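Long-range contact in 2-dehydropantoate 2-reductase (Bacillus subtilis, PDB 3EGO), which probably catalyses the NADPH-dependent reduction of ketopantoate to pantoic acid, the second step from 3-methyl-2-oxobutanoate toward pantothenate: residues Pro190-Leu195 and Asn245-Leu250. Sequence-based numbering, arbitrary orientation.
Sequences PLTALL and NRSSML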
loop_
_atom_site.group_PDB
_atom_site.type_symbol
_atom_site.label_atom_id
_atom_site.label_comp_id
_atom_site.label_asym_id
_atom_site.label_seq_id
_atom_site.Cartn_x
_atom_site.Cartn_y
_atom_site.Cartn_z
ATOM N N PRO A 190 -10.467 0.322 1.125
ATOM C CA PRO A 190 -9.088 0.741 1.287
ATOM C C PRO A 190 -8.191 -0.425 1.635
ATOM O O PRO A 190 -7.077 -0.492 1.120
ATOM C CB PRO A 190 -9.151 1.715 2.487
ATOM C CG PRO A 190 -10.591 2.176 2.571
ATOM C CD PRO A 190 -11.413 1.056 1.997
ATOM N N LEU A 191 -8.659 -1.342 2.498
ATOM C CA LEU A 191 -7.821 -2.448 2.930
ATOM C C LEU A 191 -7.498 -3.406 1.821
ATOM O O LEU A 191 -6.351 -3.852 1.701
ATOM C CB LEU A 191 -8.455 -3.255 4.071
ATOM C CG LEU A 191 -8.047 -2.888 5.487
ATOM C CD1 LEU A 191 -8.574 -1.523 5.843
ATOM C CD2 LEU A 191 -8.587 -3.916 6.472
ATOM N N THR A 192 -8.514 -3.763 1.032
ATOM C CA THR A 192 -8.313 -4.643 -0.112
ATOM C C THR A 192 -7.430 -4.005 -1.182
ATOM O O THR A 192 -6.628 -4.681 -1.834
ATOM C CB THR A 192 -9.643 -5.113 -0.764
ATOM O OG1 THR A 192 -10.416 -3.994 -1.148
ATOM C CG2 THR A 192 -10.452 -5.993 0.183
ATOM N N ALA A 193 -7.577 -2.704 -1.359
ATOM C CA ALA A 193 -6.778 -1.987 -2.314
ATOM C C ALA A 193 -5.319 -2.065 -1.918
ATOM O O ALA A 193 -4.471 -2.199 -2.778
ATOM C CB ALA A 193 -7.194 -0.556 -2.398
ATOM N N LEU A 194 -5.004 -1.970 -0.629
ATOM C CA LEU A 194 -3.572 -2.025 -0.277
ATOM C C LEU A 194 -2.986 -3.447 -0.311
ATOM O O LEU A 194 -1.839 -3.667 -0.773
ATOM C CB LEU A 194 -3.308 -1.327 1.071
ATOM C CG LEU A 194 -3.024 0.172 0.984
ATOM C CD1 LEU A 194 -4.133 1.026 1.528
ATOM C CD2 LEU A 194 -1.743 0.475 1.767
ATOM N N LEU A 195 -3.768 -4.408 0.171
ATOM C CA LEU A 195 -3.280 -5.793 0.324
ATOM C C LEU A 195 -3.393 -6.561 -0.993
ATOM O O LEU A 195 -2.768 -7.610 -1.159
ATOM C CB LEU A 195 -4.069 -6.533 1.401
ATOM C CG LEU A 195 -3.923 -5.982 2.819
ATOM C CD1 LEU A 195 -5.068 -6.438 3.699
ATOM C CD2 LEU A 195 -2.581 -6.340 3.447
ATOM N N ASN A 245 -14.972 -11.607 -4.575
ATOM C CA ASN A 245 -14.959 -10.379 -5.336
ATOM C C ASN A 245 -13.702 -9.565 -5.036
ATOM O O ASN A 245 -13.223 -9.576 -3.905
ATOM C CB ASN A 245 -16.143 -9.503 -4.951
ATOM C CG ASN A 245 -17.496 -10.074 -5.379
ATOM O OD1 ASN A 245 -17.594 -11.020 -6.165
ATOM N ND2 ASN A 245 -18.548 -9.470 -4.863
ATOM N N ARG A 246 -13.204 -8.848 -6.049
ATOM C CA ARG A 246 -12.249 -7.768 -5.867
ATOM C C ARG A 246 -13.017 -6.440 -5.704
ATOM O O ARG A 246 -13.876 -6.094 -6.529
ATOM C CB ARG A 246 -11.298 -7.669 -7.053
ATOM C CG ARG A 246 -10.384 -8.867 -7.239
ATOM C CD ARG A 246 -9.282 -8.508 -8.228
ATOM N NE ARG A 246 -9.865 -8.186 -9.530
ATOM C CZ ARG A 246 -9.305 -7.408 -10.455
ATOM N NH1 ARG A 246 -8.127 -6.837 -10.241
ATOM N NH2 ARG A 246 -9.939 -7.192 -11.603
ATOM N N SER A 247 -12.708 -5.699 -4.647
ATOM C CA SER A 247 -13.511 -4.530 -4.314
ATOM C C SER A 247 -13.316 -3.532 -5.439
ATOM O O SER A 247 -12.322 -3.590 -6.140
ATOM C CB SER A 247 -13.042 -3.919 -2.996
ATOM O OG SER A 247 -11.783 -3.311 -3.216
ATOM N N SER A 248 -14.232 -2.585 -5.584
ATOM C CA SER A 248 -14.100 -1.544 -6.603
ATOM C C SER A 248 -12.837 -0.686 -6.465
ATOM O O SER A 248 -12.327 -0.156 -7.459
ATOM C CB SER A 248 -15.303 -0.620 -6.550
ATOM O OG SER A 248 -15.365 0.040 -5.295
ATOM N N MET A 249 -12.352 -0.515 -5.228
ATOM C CA MET A 249 -11.163 0.311 -5.001
ATOM C C MET A 249 -9.907 -0.459 -5.391
ATOM O O MET A 249 -8.961 0.124 -5.907
ATOM C CB MET A 249 -11.099 0.825 -3.539
ATOM C CG MET A 249 -9.964 1.831 -3.237
ATOM S SD MET A 249 -10.168 2.837 -1.671
ATOM C CE MET A 249 -11.702 3.638 -2.020
ATOM N N LEU A 250 -9.898 -1.759 -5.145
ATOM C CA LEU A 250 -8.790 -2.602 -5.550
ATOM C C LEU A 250 -8.668 -2.553 -7.074
ATOM O O LEU A 250 -7.592 -2.335 -7.628
ATOM C CB LEU A 250 -9.009 -4.033 -5.076
ATOM C CG LEU A 250 -7.967 -5.082 -5.491
ATOM C CD1 LEU A 250 -6.519 -4.504 -5.456
ATOM C CD2 LEU A 250 -8.086 -6.330 -4.613
#
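Thr192 OG1 is gripped by three oxygens: Ser247 OG across the contact and the backbone carbonyls of Ile188 and Asn189, one turn back in its own helix. The two hydroxyls meet tip to tip, Thr192 OG1 to Ser247 OG at 2.6 Å, in a short hydrogen bond for which either could be the donor. Both carbonyls are hydrogen-bonded to OG1 and must share or compete for its one hydrogen. With OG1 set between the backbone N and the carbonyl carbon (chi1 57°), the hydroxyl turns back along the helix toward them while still facing Ser247. Ser247 is the N-cap of helix 248-255, and its OG accepts a capping bond from Leu250 N at 3.1 Å, with an angle of 160° at the hydrogen. The cap of one helix is thus tied to the last turns of another, helix 174-195, within the all-helical C-terminal domain that follows the Rossmann-type NADP domain in ketopantoate reductases. An alanine in place of Ser247 would probably leave Leu250 N without its capping acceptor and Thr192 OG1 without its hydroxyl partner. Beside this polar link the backbones come close where Ala193 has only a methyl, its CA 3.9 Å from Leu250 CA. Met249 reaches along the Ala193 side with CG anti to its backbone N (chi1 -174°), so that CG rests 3.8 Å from Ala193 CB. The extended chain carries SD to 3.8 Å from Pro190 N; the bend comes only after it and turns the terminal methyl. Leu250 packs both methyls in van der Waals contact against the Thr192 carbonyl: CD2 approaches Thr192 O to 3.5 Å and CD1 to 3.6 Å, and CD1 is also close to Ala193 CA. Asn189, next to Pro190, and Ser248, just after the cap, are both likely substrate ligands by analogy with related reductases, as is Asn199, whose side chain touches both Thr192 and Ser247.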